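Local structure of Phosphoglucosamine/phosphogalactosamine mutase (Sulfolobus tokodaii, 2F7L) at residues A[75-80]-A[153-158]; A[186-191]-A[238-243]; A[330-333]-A[339-342]. The protein interconverts glucosamine 6-phosphate with glucosamine 1-phosphate, and the matching galactosamine phosphates, for the synthesis of UDP-N-acetylglucosamine and UDP-N-acetylgalactosamine, using one magnesium ion per subunit. All blocks are in the same frame, centred on the assembly; numbering follows the deposited sequence.

Interaction 1 (A[75-80]-A[153-158])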
loop_
_atom_site.group_PDB
_atom_site.type_symbol
_atom_site.label_atom_id
_atom_site.label_comp_id
_atom_site.label_asym_id
_atom_site.label_seq_id
_atom_site.Cartn_x
_atom_site.Cartn_y
_atom_site.Cartn_z
ATOM N N PRO A 75 3.530 -12.137 1.115
ATOM C CA PRO A 75 3.082 -10.753 0.984
ATOM C C PRO A 75 4.318 -9.883 1.306
ATOM O O PRO A 75 5.221 -10.320 2.043
ATOM C CB PRO A 75 2.004 -10.649 2.066
ATOM C CG PRO A 75 1.385 -11.962 2.024
ATOM C CD PRO A 75 2.552 -12.925 1.888
ATOM N N THR A 76 4.374 -8.670 0.753
ATOM C CA THR A 76 5.508 -7.779 1.030
ATOM C C THR A 76 5.564 -7.416 2.516
ATOM O O THR A 76 6.643 -7.425 3.108
ATOM C CB THR A 76 5.464 -6.507 0.141
ATOM O OG1 THR A 76 5.641 -6.896 -1.225
ATOM C CG2 THR A 76 6.568 -5.543 0.508
ATOM N N PRO A 77 4.408 -7.105 3.136
ATOM C CA PRO A 77 4.406 -6.770 4.565
ATOM C C PRO A 77 5.072 -7.935 5.332
ATOM O O PRO A 77 5.777 -7.712 6.331
ATOM C CB PRO A 77 2.916 -6.685 4.920
ATOM C CG PRO A 77 2.222 -6.480 3.649
ATOM C CD PRO A 77 3.031 -7.233 2.628
ATOM N N ALA A 78 4.818 -9.162 4.867
ATOM C CA ALA A 78 5.383 -10.369 5.467
ATOM C C ALA A 78 6.911 -10.427 5.339
ATOM O O ALA A 78 7.617 -10.677 6.322
ATOM C CB ALA A 78 4.776 -11.601 4.825
ATOM N N LEU A 79 7.414 -10.222 4.120
ATOM C CA LEU A 79 8.849 -10.228 3.864
ATOM C C LEU A 79 9.473 -9.105 4.692
ATOM O O LEU A 79 10.463 -9.295 5.379
ATOM C CB LEU A 79 9.119 -9.967 2.381
ATOM C CG LEU A 79 9.375 -11.055 1.332
ATOM C CD1 LEU A 79 9.461 -12.391 1.996
ATOM C CD2 LEU A 79 8.283 -11.022 0.256
ATOM N N GLN A 80 8.884 -7.925 4.612
ATOM C CA GLN A 80 9.391 -6.790 5.352
ATOM C C GLN A 80 9.409 -7.083 6.839
ATOM O O GLN A 80 10.389 -6.790 7.534
ATOM C CB GLN A 80 8.524 -5.565 5.083
ATOM C CG GLN A 80 8.606 -5.073 3.667
ATOM C CD GLN A 80 7.593 -4.003 3.387
ATOM O OE1 GLN A 80 6.380 -4.236 3.502
ATOM N NE2 GLN A 80 8.069 -2.817 3.022
ATOM N N SER A 153 4.932 -17.924 8.662
ATOM C CA SER A 153 4.634 -18.282 10.048
ATOM C C SER A 153 4.947 -17.153 11.009
ATOM O O SER A 153 4.122 -16.855 11.873
ATOM C CB SER A 153 5.399 -19.540 10.498
ATOM O OG SER A 153 6.703 -19.234 10.992
ATOM N N THR A 154 6.115 -16.521 10.870
ATOM C CA THR A 154 6.490 -15.424 11.763
ATOM C C THR A 154 5.511 -14.258 11.623
ATOM O O THR A 154 5.135 -13.621 12.606
ATOM C CB THR A 154 7.914 -14.893 11.452
ATOM O OG1 THR A 154 8.853 -15.963 11.544
ATOM C CG2 THR A 154 8.324 -13.816 12.421
ATOM N N TYR A 155 5.096 -13.999 10.391
ATOM C CA TYR A 155 4.185 -12.912 10.064
ATOM C C TYR A 155 2.823 -13.093 10.711
ATOM O O TYR A 155 2.346 -12.210 11.425
ATOM C CB TYR A 155 4.050 -12.840 8.542
ATOM C CG TYR A 155 3.144 -11.776 7.975
ATOM C CD1 TYR A 155 3.433 -10.424 8.128
ATOM C CD2 TYR A 155 2.036 -12.132 7.206
ATOM C CE1 TYR A 155 2.639 -9.444 7.519
ATOM C CE2 TYR A 155 1.238 -11.187 6.595
ATOM C CZ TYR A 155 1.540 -9.834 6.745
ATOM O OH TYR A 155 0.758 -8.885 6.091
ATOM N N VAL A 156 2.193 -14.237 10.460
ATOM C CA VAL A 156 0.874 -14.497 11.020
ATOM C C VAL A 156 0.829 -14.326 12.529
ATOM O O VAL A 156 -0.018 -13.599 13.051
ATOM C CB VAL A 156 0.392 -15.895 10.674
ATOM C CG1 VAL A 156 -0.884 -16.201 11.439
ATOM C CG2 VAL A 156 0.175 -15.994 9.167
ATOM N N ASN A 157 1.747 -14.992 13.219
ATOM C CA ASN A 157 1.817 -14.914 14.669
ATOM C C ASN A 157 1.992 -13.476 15.107
ATOM O O ASN A 157 1.376 -13.024 16.075
ATOM C CB ASN A 157 2.991 -15.729 15.170
ATOM C CG ASN A 157 2.930 -17.174 14.712
ATOM O OD1 ASN A 157 3.974 -17.795 14.474
ATOM N ND2 ASN A 157 1.712 -17.730 14.600
ATOM N N GLY A 158 2.854 -12.762 14.397
ATOM C CA GLY A 158 3.079 -11.373 14.730
ATOM C C GLY A 158 1.765 -10.625 14.662
ATOM O O GLY A 158 1.443 -9.858 15.558
#
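Y155 lays one face of its ring on A78, and the two helices that carry these residues meet through this side chain. The methyl group of A78 stands over the middle of the ring: its CB is 3.6 Å from the Y155 ring centroid and only 14° off the ring normal, a CH-pi contact. Backbone shares the same face, with A78 CA 3.3 Å from Y155 CD1. Farther out along the ring the partner changes to P77, whose CB lies 3.8 Å from Y155 CE1 and 3.3 Å from Y155 OH, so proline carbons run past the phenol end at a slant. Of the 169 Å² buried between 75-80 and 153-158, Y155 supplies more than half.

The ring reaches this position because CG is anti to the backbone N (chi1 180°), which extends the side chain from helix 151-160 to the start of helix 76-86. With only a methyl group and backbone under the ring at A78, the helix backbones come close, A78 CA and Y155 CA being 5.4 Å apart. In the next shell, Y81, one turn on from P77, also touches the tyrosine. P75, at the N-cap position of helix 76-86, packs on I152 and S187, while P77 O is bound by the amide of Q337.

The two helices belong to the first and second alpha/beta/alpha domains of a phosphohexose mutase, and P77 lies close to D245, a probable magnesium ligand. Chemically the contact is two-sided: the aromatic face packs on apolar carbons, whereas the buried hydroxyl at the far end has a weak hydrogen bond to D341 OD1. One tyrosine thus packs the first two domains together and, more weakly, reaches the third.

Interaction 2 (A[186-191]-A[238-243])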
loop_
_atom_site.group_PDB
_atom_site.type_symbol
_atom_site.label_atom_id
_atom_site.label_comp_id
_atom_site.label_asym_id
_atom_site.label_seq_id
_atom_site.Cartn_x
_atom_site.Cartn_y
_atom_site.Cartn_z
ATOM N N LEU A 186 -1.683 -16.913 0.876
ATOM C CA LEU A 186 -0.821 -17.731 1.725
ATOM C C LEU A 186 -0.854 -17.267 3.164
ATOM O O LEU A 186 -0.265 -17.913 4.033
ATOM C CB LEU A 186 0.641 -17.675 1.263
ATOM C CG LEU A 186 0.931 -17.980 -0.196
ATOM C CD1 LEU A 186 2.406 -17.758 -0.513
ATOM C CD2 LEU A 186 0.505 -19.399 -0.485
ATOM N N SER A 187 -1.523 -16.152 3.430
ATOM C CA SER A 187 -1.539 -15.672 4.796
ATOM C C SER A 187 -2.847 -15.099 5.362
ATOM O O SER A 187 -3.200 -15.383 6.507
ATOM C CB SER A 187 -0.395 -14.666 4.975
ATOM O OG SER A 187 -0.562 -13.546 4.144
ATOM N N THR A 188 -3.567 -14.288 4.595
ATOM C CA THR A 188 -4.802 -13.730 5.139
ATOM C C THR A 188 -5.741 -14.853 5.606
ATOM O O THR A 188 -6.322 -14.771 6.682
ATOM C CB THR A 188 -5.495 -12.772 4.105
ATOM O OG1 THR A 188 -4.625 -11.665 3.864
ATOM C CG2 THR A 188 -6.827 -12.209 4.638
ATOM N N PRO A 189 -5.874 -15.928 4.815
ATOM C CA PRO A 189 -6.758 -17.017 5.233
ATOM C C PRO A 189 -6.263 -17.685 6.519
ATOM O O PRO A 189 -7.045 -18.201 7.318
ATOM C CB PRO A 189 -6.725 -17.965 4.031
ATOM C CG PRO A 189 -6.488 -17.073 2.916
ATOM C CD PRO A 189 -5.419 -16.156 3.441
ATOM N N LEU A 190 -4.954 -17.678 6.712
ATOM C CA LEU A 190 -4.390 -18.285 7.891
ATOM C C LEU A 190 -4.770 -17.445 9.090
ATOM O O LEU A 190 -5.158 -17.978 10.125
ATOM C CB LEU A 190 -2.870 -18.395 7.742
ATOM C CG LEU A 190 -2.208 -19.770 7.502
ATOM C CD1 LEU A 190 -3.073 -20.709 6.723
ATOM C CD2 LEU A 190 -0.914 -19.524 6.790
ATOM N N VAL A 191 -4.686 -16.129 8.965
ATOM C CA VAL A 191 -5.070 -15.306 10.108
ATOM C C VAL A 191 -6.568 -15.525 10.380
ATOM O O VAL A 191 -6.969 -15.648 11.536
ATOM C CB VAL A 191 -4.739 -13.781 9.892
ATOM C CG1 VAL A 191 -3.255 -13.587 9.723
ATOM C CG2 VAL A 191 -5.420 -13.262 8.673
ATOM N N VAL A 238 -12.826 -9.189 2.174
ATOM C CA VAL A 238 -11.572 -8.439 2.024
ATOM C C VAL A 238 -10.850 -8.751 0.740
ATOM O O VAL A 238 -10.653 -9.909 0.401
ATOM C CB VAL A 238 -10.569 -8.708 3.157
ATOM C CG1 VAL A 238 -9.442 -7.701 3.087
ATOM C CG2 VAL A 238 -11.244 -8.589 4.476
ATOM N N ALA A 239 -10.450 -7.705 0.029
ATOM C CA ALA A 239 -9.717 -7.877 -1.217
ATOM C C ALA A 239 -8.324 -7.223 -1.140
ATOM O O ALA A 239 -8.149 -6.139 -0.552
ATOM C CB ALA A 239 -10.521 -7.305 -2.367
ATOM N N HIS A 240 -7.333 -7.909 -1.716
ATOM C CA HIS A 240 -5.951 -7.411 -1.729
ATOM C C HIS A 240 -5.468 -7.214 -3.150
ATOM O O HIS A 240 -6.142 -7.564 -4.119
ATOM C CB HIS A 240 -4.949 -8.400 -1.089
ATOM C CG HIS A 240 -5.258 -8.795 0.326
ATOM N ND1 HIS A 240 -5.438 -7.876 1.343
ATOM C CD2 HIS A 240 -5.329 -10.018 0.907
ATOM C CE1 HIS A 240 -5.600 -8.518 2.486
ATOM N NE2 HIS A 240 -5.536 -9.817 2.249
ATOM N N ASP A 241 -4.257 -6.671 -3.236
ATOM C CA ASP A 241 -3.562 -6.451 -4.487
ATOM C C ASP A 241 -2.504 -7.548 -4.572
ATOM O O ASP A 241 -2.418 -8.414 -3.698
ATOM C CB ASP A 241 -2.925 -5.066 -4.512
ATOM C CG ASP A 241 -1.935 -4.839 -3.385
ATOM O OD1 ASP A 241 -2.185 -5.262 -2.230
ATOM O OD2 ASP A 241 -0.898 -4.196 -3.663
ATOM N N GLY A 242 -1.706 -7.516 -5.625
ATOM C CA GLY A 242 -0.696 -8.536 -5.850
ATOM C C GLY A 242 0.204 -8.974 -4.717
ATOM O O GLY A 242 0.381 -10.169 -4.534
ATOM N N ASP A 243 0.803 -8.052 -3.975
ATOM C CA ASP A 243 1.668 -8.468 -2.878
ATOM C C ASP A 243 1.056 -8.229 -1.481
ATOM O O ASP A 243 1.755 -8.232 -0.453
ATOM C CB ASP A 243 3.073 -7.833 -3.007
ATOM C CG ASP A 243 3.055 -6.329 -2.933
ATOM O OD1 ASP A 243 4.138 -5.721 -2.793
ATOM O OD2 ASP A 243 1.960 -5.744 -3.022
#
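T188 and H240 meet through a single polar contact, in which T188 OG1 and H240 NE2 are hydrogen-bonded at 2.6 Å. The hydroxyl approaches the imidazole at its edge, close to the ring plane, and the two side chains extend from opposite directions. On the threonine side, the hydroxyl is placed by a torsion that sets OG1 anti to the carbonyl carbon and beside the backbone N (chi1 -63°). The other ring nitrogen, H240 ND1, is hydrogen-bonded to R246 O, so the imidazole is held at both nitrogens and its rotation is fixed. Backbone bonds from H240 to D178 secure the root of the side chain, and R213 binds H240 O.

Van der Waals contact is slight, in keeping with the 94 Å² buried here. T188 CB lies in the plane of the imidazole, 3.5 Å from H240 NE2, and T188 CG2 comes within 3.6 Å of the same bonded nitrogen. F346 of helix 342-356 touches both T188 and V238, filling in beside the contact from the third domain.

Charged groups gather just beyond H240, in the loop with D241, D243 and D245, the probable magnesium ligands. Carboxylate oxygens of D241 and D243 each lie near one of D245, a crowding of like charge consistent with a site made for a cation. D241 OD1 also accepts a hydrogen bond from the backbone N of R246, and K107 forms a salt bridge with D243 OD1.

H240 would therefore be a second-shell residue of the probable magnesium site. Tied on one side to the first residue of helix 188-194 and on the other to the backbone of R246, it links the two ends of the aspartate loop, and this probably helps to keep the carboxylates converging on the metal position.

Interaction 3 (A[330-333]-A[339-342])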
loop_
_atom_site.group_PDB
_atom_site.type_symbol
_atom_site.label_atom_id
_atom_site.label_comp_id
_atom_site.label_asym_id
_atom_site.label_seq_id
_atom_site.Cartn_x
_atom_site.Cartn_y
_atom_site.Cartn_z
ATOM N N GLY A 330 -4.368 -0.431 2.372
ATOM C CA GLY A 330 -3.055 -0.137 2.919
ATOM C C GLY A 330 -3.175 0.849 4.070
ATOM O O GLY A 330 -3.491 2.029 3.925
ATOM N N PHE A 331 -2.904 0.305 5.239
ATOM C CA PHE A 331 -3.009 0.982 6.506
ATOM C C PHE A 331 -1.776 0.560 7.330
ATOM O O PHE A 331 -1.370 -0.611 7.289
ATOM C CB PHE A 331 -4.315 0.486 7.144
ATOM C CG PHE A 331 -4.527 0.938 8.550
ATOM C CD1 PHE A 331 -5.097 2.181 8.817
ATOM C CD2 PHE A 331 -4.160 0.118 9.614
ATOM C CE1 PHE A 331 -5.299 2.593 10.122
ATOM C CE2 PHE A 331 -4.355 0.520 10.921
ATOM C CZ PHE A 331 -4.926 1.759 11.184
ATOM N N MET A 332 -1.174 1.494 8.064
ATOM C CA MET A 332 0.002 1.167 8.883
ATOM C C MET A 332 -0.316 1.174 10.372
ATOM O O MET A 332 -0.773 2.173 10.903
ATOM C CB MET A 332 1.164 2.125 8.589
ATOM C CG MET A 332 0.780 3.393 7.827
ATOM S SD MET A 332 0.455 3.216 6.023
ATOM C CE MET A 332 2.206 3.426 5.432
ATOM N N TYR A 333 -0.075 0.041 11.028
ATOM C CA TYR A 333 -0.340 -0.136 12.458
ATOM C C TYR A 333 1.003 -0.277 13.174
ATOM O O TYR A 333 1.537 -1.369 13.290
ATOM C CB TYR A 333 -1.200 -1.392 12.658
ATOM C CG TYR A 333 -1.729 -1.567 14.057
ATOM C CD1 TYR A 333 -2.432 -0.546 14.683
ATOM C CD2 TYR A 333 -1.470 -2.724 14.776
ATOM C CE1 TYR A 333 -2.853 -0.672 16.012
ATOM C CE2 TYR A 333 -1.882 -2.869 16.095
ATOM C CZ TYR A 333 -2.567 -1.838 16.717
ATOM O OH TYR A 333 -2.892 -1.940 18.058
ATOM N N VAL A 339 4.752 -0.288 7.898
ATOM C CA VAL A 339 4.302 -0.441 6.519
ATOM C C VAL A 339 2.843 -0.854 6.383
ATOM O O VAL A 339 2.222 -1.276 7.351
ATOM C CB VAL A 339 5.193 -1.474 5.737
ATOM C CG1 VAL A 339 6.629 -0.935 5.596
ATOM C CG2 VAL A 339 5.172 -2.834 6.433
ATOM N N ARG A 340 2.300 -0.711 5.179
ATOM C CA ARG A 340 0.928 -1.102 4.892
ATOM C C ARG A 340 0.880 -2.611 5.021
ATOM O O ARG A 340 1.696 -3.297 4.417
ATOM C CB ARG A 340 0.567 -0.751 3.463
ATOM C CG ARG A 340 1.311 0.413 2.926
ATOM C CD ARG A 340 0.926 0.601 1.517
ATOM N NE ARG A 340 1.935 0.072 0.612
ATOM C CZ ARG A 340 1.816 0.105 -0.712
ATOM N NH1 ARG A 340 0.724 0.638 -1.265
ATOM N NH2 ARG A 340 2.789 -0.373 -1.473
ATOM N N ASP A 341 -0.096 -3.129 5.764
ATOM C CA ASP A 341 -0.200 -4.565 5.989
ATOM C C ASP A 341 -1.652 -5.049 5.898
ATOM O O ASP A 341 -2.408 -4.943 6.857
ATOM C CB ASP A 341 0.398 -4.865 7.369
ATOM C CG ASP A 341 0.604 -6.337 7.612
ATOM O OD1 ASP A 341 -0.339 -7.127 7.375
ATOM O OD2 ASP A 341 1.707 -6.711 8.061
ATOM N N GLY A 342 -2.030 -5.595 4.745
ATOM C CA GLY A 342 -3.392 -6.071 4.527
ATOM C C GLY A 342 -3.977 -7.073 5.518
ATOM O O GLY A 342 -5.130 -6.946 5.947
#
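F331 O is gripped from two neighbouring positions of the facing loop. D341 N donates a hydrogen bond to it at 3.2 Å, with an N-H...O angle of 152° and the donor tilted 25° from the carbonyl plane. Beside it, R340 CA makes a CA-H...O contact with F331 O at 3.4 Å. This backbone bond, with the CA-H...O contact beside it, helps to fix how 339-342 lies against 330-333.

Side chains pack beside this bond. R340 CB rests on the backbone of G330, 3.7 Å from G330 CA, where glycine leaves the approach open. M332 runs alongside R340, pointing the same way, and its bent chain brings CE to 4.0 Å from R340 CG; at its root, M332 CA is 3.6 Å from V339 O. The aliphatic part of R340 is thereby lined by methionine and glycine, while a bend at chi3 (-101°) turns the guanidinium away from 330-333. There, R340 NH2 forms salt bridges with both D245, a probable magnesium ligand, and D8.

D341 occupies the N-cap position of helix 342-356: its OD1 accepts a hydrogen bond from the backbone N of M344, and OD2 is bound by Q337 NE2. The F331 O bond probably helps to position this cap. Strand 329-332 is an outermost strand of its four-stranded sheet, antiparallel to 323-326, and the returning loop runs past it. F331 packs on S345 and L348 of helix 342-356, and M332 on I312, A313 and V316 of helix 309-318, so the strand lies between two helices of the third domain.

Overall arrangement
The three contacts lie around the probable magnesium site, and their centres lie 11 to 12 Å from one another. Interaction 1 joins interaction 2 through T76 OG1 and D243 OD1, a probable hydrogen bond of 2.5 Å that connects the start of helix 76-86 to the metal loop. It meets interaction 3 where P77 CG packs 3.3 Å from R340 O. Interactions 2 and 3 touch more lightly, with H240 CE1 3.7 Å from G342 C. Side chains of all three come near D245, and R340 is also about 4 Å at nearest atoms from S97, probably the phosphoserine of the reaction cycle and not phosphorylated here. Residues of three domains thus converge on what is probably the catalytic centre.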